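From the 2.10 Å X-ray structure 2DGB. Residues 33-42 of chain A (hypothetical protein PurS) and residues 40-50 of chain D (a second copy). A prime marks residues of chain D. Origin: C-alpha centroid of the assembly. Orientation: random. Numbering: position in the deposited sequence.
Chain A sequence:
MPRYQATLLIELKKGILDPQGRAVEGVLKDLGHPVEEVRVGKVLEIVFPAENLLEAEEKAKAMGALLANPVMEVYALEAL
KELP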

# COMPACT_ATOMS: atom_id res chain seq x y z
N HIS A 33 4.07 -5.09 -21.00
CA HIS A 33 4.84 -4.45 -19.93
C HIS A 33 5.56 -5.50 -19.10
O HIS A 33 5.28 -5.67 -17.91
N PRO A 34 6.51 -6.23 -19.71
CA PRO A 34 7.26 -7.27 -18.99
C PRO A 34 7.96 -6.70 -17.76
O PRO A 34 8.66 -5.70 -17.85
N VAL A 35 7.74 -7.34 -16.62
CA VAL A 35 8.37 -6.90 -15.38
C VAL A 35 9.11 -8.07 -14.74
O VAL A 35 8.92 -9.22 -15.11
N GLU A 36 9.95 -7.76 -13.76
CA GLU A 36 10.73 -8.79 -13.09
C GLU A 36 9.99 -9.50 -11.97
O GLU A 36 10.17 -10.70 -11.76
N GLU A 37 9.16 -8.75 -11.25
CA GLU A 37 8.40 -9.31 -10.14
C GLU A 37 7.34 -8.33 -9.65
O GLU A 37 7.54 -7.11 -9.66
N VAL A 38 6.21 -8.88 -9.20
CA VAL A 38 5.11 -8.11 -8.66
C VAL A 38 4.70 -8.72 -7.31
O VAL A 38 4.45 -9.91 -7.23
N ARG A 39 4.66 -7.91 -6.26
CA ARG A 39 4.24 -8.39 -4.95
C ARG A 39 3.03 -7.54 -4.61
O ARG A 39 3.12 -6.31 -4.62
N VAL A 40 1.90 -8.18 -4.34
CA VAL A 40 0.66 -7.47 -4.04
C VAL A 40 0.37 -7.47 -2.56
O VAL A 40 0.31 -8.53 -1.92
N GLY A 41 0.19 -6.28 -2.01
CA GLY A 41 -0.10 -6.14 -0.60
C GLY A 41 -1.29 -5.23 -0.42
O GLY A 41 -2.01 -4.90 -1.37
N LYS A 42 -1.51 -4.81 0.82
CA LYS A 42 -2.61 -3.92 1.11
C LYS A 42 -2.08 -2.64 1.75
O LYS A 42 -1.07 -2.66 2.45
N VAL D 40 -8.97 0.89 3.00
CA VAL D 40 -8.12 -0.18 2.48
C VAL D 40 -7.93 -0.08 0.97
O VAL D 40 -8.89 -0.03 0.20
N GLY D 41 -6.67 -0.04 0.57
CA GLY D 41 -6.34 0.03 -0.84
C GLY D 41 -5.36 -1.08 -1.15
O GLY D 41 -5.08 -1.92 -0.29
N LYS D 42 -4.84 -1.10 -2.38
CA LYS D 42 -3.87 -2.10 -2.78
C LYS D 42 -2.51 -1.45 -2.97
O LYS D 42 -2.42 -0.32 -3.44
N VAL D 43 -1.46 -2.15 -2.58
CA VAL D 43 -0.11 -1.64 -2.78
C VAL D 43 0.60 -2.69 -3.61
O VAL D 43 0.53 -3.88 -3.29
N LEU D 44 1.23 -2.27 -4.70
CA LEU D 44 1.97 -3.21 -5.54
C LEU D 44 3.44 -2.82 -5.63
O LEU D 44 3.77 -1.72 -6.05
N GLU D 45 4.31 -3.73 -5.22
CA GLU D 45 5.75 -3.52 -5.29
C GLU D 45 6.16 -4.17 -6.61
O GLU D 45 6.16 -5.40 -6.73
N ILE D 46 6.50 -3.35 -7.60
CA ILE D 46 6.89 -3.86 -8.91
C ILE D 46 8.36 -3.61 -9.24
O ILE D 46 8.83 -2.47 -9.24
N VAL D 47 9.07 -4.68 -9.53
CA VAL D 47 10.48 -4.59 -9.88
C VAL D 47 10.55 -4.79 -11.38
O VAL D 47 10.03 -5.77 -11.91
N PHE D 48 11.19 -3.85 -12.07
CA PHE D 48 11.29 -3.89 -13.51
C PHE D 48 12.50 -3.10 -14.00
O PHE D 48 13.03 -2.25 -13.28
N PRO D 49 12.95 -3.38 -15.23
CA PRO D 49 14.11 -2.67 -15.79
C PRO D 49 13.68 -1.42 -16.55
O PRO D 49 12.54 -1.30 -16.99
N ALA D 50 14.60 -0.47 -16.68
CA ALA D 50 14.34 0.77 -17.40
C ALA D 50 15.69 1.39 -17.73
O ALA D 50 16.64 1.22 -16.99

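Backbone hydrogen bonds carry the polar load, pairing two antiparallel strands from separate copies. Gly41 N gives to Val43′ O at 2.7 Å, and Val43′ N returns to Gly41 O at 3.1 Å; Arg39 and Glu45′, then Glu37 and Val47′, repeat the two-way exchange. Beyond the strand, Glu36 N also reaches Val47′ O, at 2.7 Å, so that carbonyl accepts twice. No side chain hydrogen-bonds across the stretches: the carboxylate of Glu45′ and guanidinium of Arg39 find partners elsewhere in the structure.

Side chains then alternate between the two faces of the sheet. One face is aliphatic. Val38 and Val40, both t, both reach the same methyl of Leu44′ (chi1 m, chi2 off-well at 91°), CD2, which lies 3.9 Å from Val38 CG1 and 4.0 Å from Val40 CG2. Ile46′ (m, t) extends the row, its CG2 3.8 Å from Val35 CG1, and Val35 (m) also meets Phe48′ CB, 3.9 Å from CG1.

The other face mixes character. Arg39 (m, m, m) and Glu45′ (m, m) touch at their CB atoms, 4.2 Å apart, while their ends lead away. Val47′ (t) packs its CG1 3.7 Å from OE2 of the all-but-extended Glu36. At Gly41, an ideal CB would sit just 3.0 Å from Val43′ CG1; Val43′ (p) instead brings CG1 to 3.3 Å from Lys42 N.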

# COMPACT_ATOMS: atom_id res chain seq x y z
CB HIS A 33 3.93 -3.63 -19.02
CG HIS A 33 3.25 -2.49 -19.70
ND1 HIS A 33 2.25 -2.67 -20.63
CD2 HIS A 33 3.42 -1.15 -19.59
CE1 HIS A 33 1.83 -1.49 -21.06
NE2 HIS A 33 2.53 -0.55 -20.44
CB PRO A 34 8.27 -7.76 -20.04
CG PRO A 34 7.58 -7.48 -21.34
CD PRO A 34 6.98 -6.12 -21.11
CB VAL A 35 7.33 -6.36 -14.37
CG1 VAL A 35 6.67 -5.11 -14.94
CG2 VAL A 35 6.30 -7.42 -14.05
CB GLU A 36 12.01 -8.16 -12.52
CG GLU A 36 12.95 -9.17 -11.89
CD GLU A 36 14.21 -8.52 -11.36
OE1 GLU A 36 14.85 -7.76 -12.12
OE2 GLU A 36 14.56 -8.76 -10.19
CB GLU A 37 9.34 -9.63 -8.98
CG GLU A 37 8.64 -10.09 -7.72
CD GLU A 37 9.58 -10.15 -6.52
OE1 GLU A 37 9.90 -9.08 -5.96
OE2 GLU A 37 10.00 -11.26 -6.15
CB VAL A 38 3.88 -8.14 -9.60
CG1 VAL A 38 2.74 -7.32 -9.00
CG2 VAL A 38 4.26 -7.62 -10.98
CB ARG A 39 5.33 -8.20 -3.89
CG ARG A 39 6.58 -9.04 -4.11
CD ARG A 39 6.29 -10.53 -4.00
NE ARG A 39 6.12 -10.97 -2.61
CZ ARG A 39 6.04 -12.25 -2.24
NH1 ARG A 39 6.10 -13.21 -3.16
NH2 ARG A 39 5.92 -12.57 -0.96
CB VAL A 40 -0.54 -8.08 -4.80
CG1 VAL A 40 -1.82 -7.35 -4.44
CG2 VAL A 40 -0.30 -8.00 -6.30
CB LYS A 42 -3.60 -4.61 2.07
CG LYS A 42 -3.10 -4.69 3.50
CD LYS A 42 -3.95 -5.64 4.35
CE LYS A 42 -3.66 -7.10 4.04
NZ LYS A 42 -4.23 -8.02 5.07
CB VAL D 40 -8.71 -1.57 2.80
CG1 VAL D 40 -7.95 -2.65 2.04
CG2 VAL D 40 -8.64 -1.82 4.30
CB LYS D 42 -4.30 -2.76 -4.10
CG LYS D 42 -5.54 -3.63 -4.00
CD LYS D 42 -6.13 -3.97 -5.36
CE LYS D 42 -6.94 -2.81 -5.92
NZ LYS D 42 -7.77 -3.20 -7.10
CB VAL D 43 0.66 -1.43 -1.45
CG1 VAL D 43 0.65 -2.71 -0.62
CG2 VAL D 43 2.09 -1.01 -1.75
CB LEU D 44 1.38 -3.28 -6.95
CG LEU D 44 0.04 -4.00 -7.13
CD1 LEU D 44 -1.10 -3.00 -6.98
CD2 LEU D 44 -0.01 -4.63 -8.51
CB GLU D 45 6.46 -4.21 -4.13
CG GLU D 45 6.01 -3.79 -2.73
CD GLU D 45 6.35 -2.34 -2.39
OE1 GLU D 45 7.01 -1.67 -3.21
OE2 GLU D 45 5.95 -1.88 -1.30
CB ILE D 46 6.03 -3.24 -10.04
CG1 ILE D 46 4.54 -3.49 -9.75
CG2 ILE D 46 6.40 -3.85 -11.39
CD1 ILE D 46 3.61 -2.97 -10.82
CB VAL D 47 11.31 -5.66 -9.16
CG1 VAL D 47 12.77 -5.56 -9.58
CG2 VAL D 47 11.16 -5.50 -7.65
CB PHE D 48 10.02 -3.30 -14.13
CG PHE D 48 9.83 -1.84 -13.80
CD1 PHE D 48 10.17 -0.85 -14.73
CD2 PHE D 48 9.37 -1.45 -12.55
CE1 PHE D 48 10.05 0.50 -14.40
CE2 PHE D 48 9.25 -0.10 -12.21
CZ PHE D 48 9.60 0.88 -13.14
CB PRO D 49 14.73 -3.72 -16.70
CG PRO D 49 13.51 -4.40 -17.26
CD PRO D 49 12.59 -4.55 -16.05
CB ALA D 50 13.53 1.72 -16.53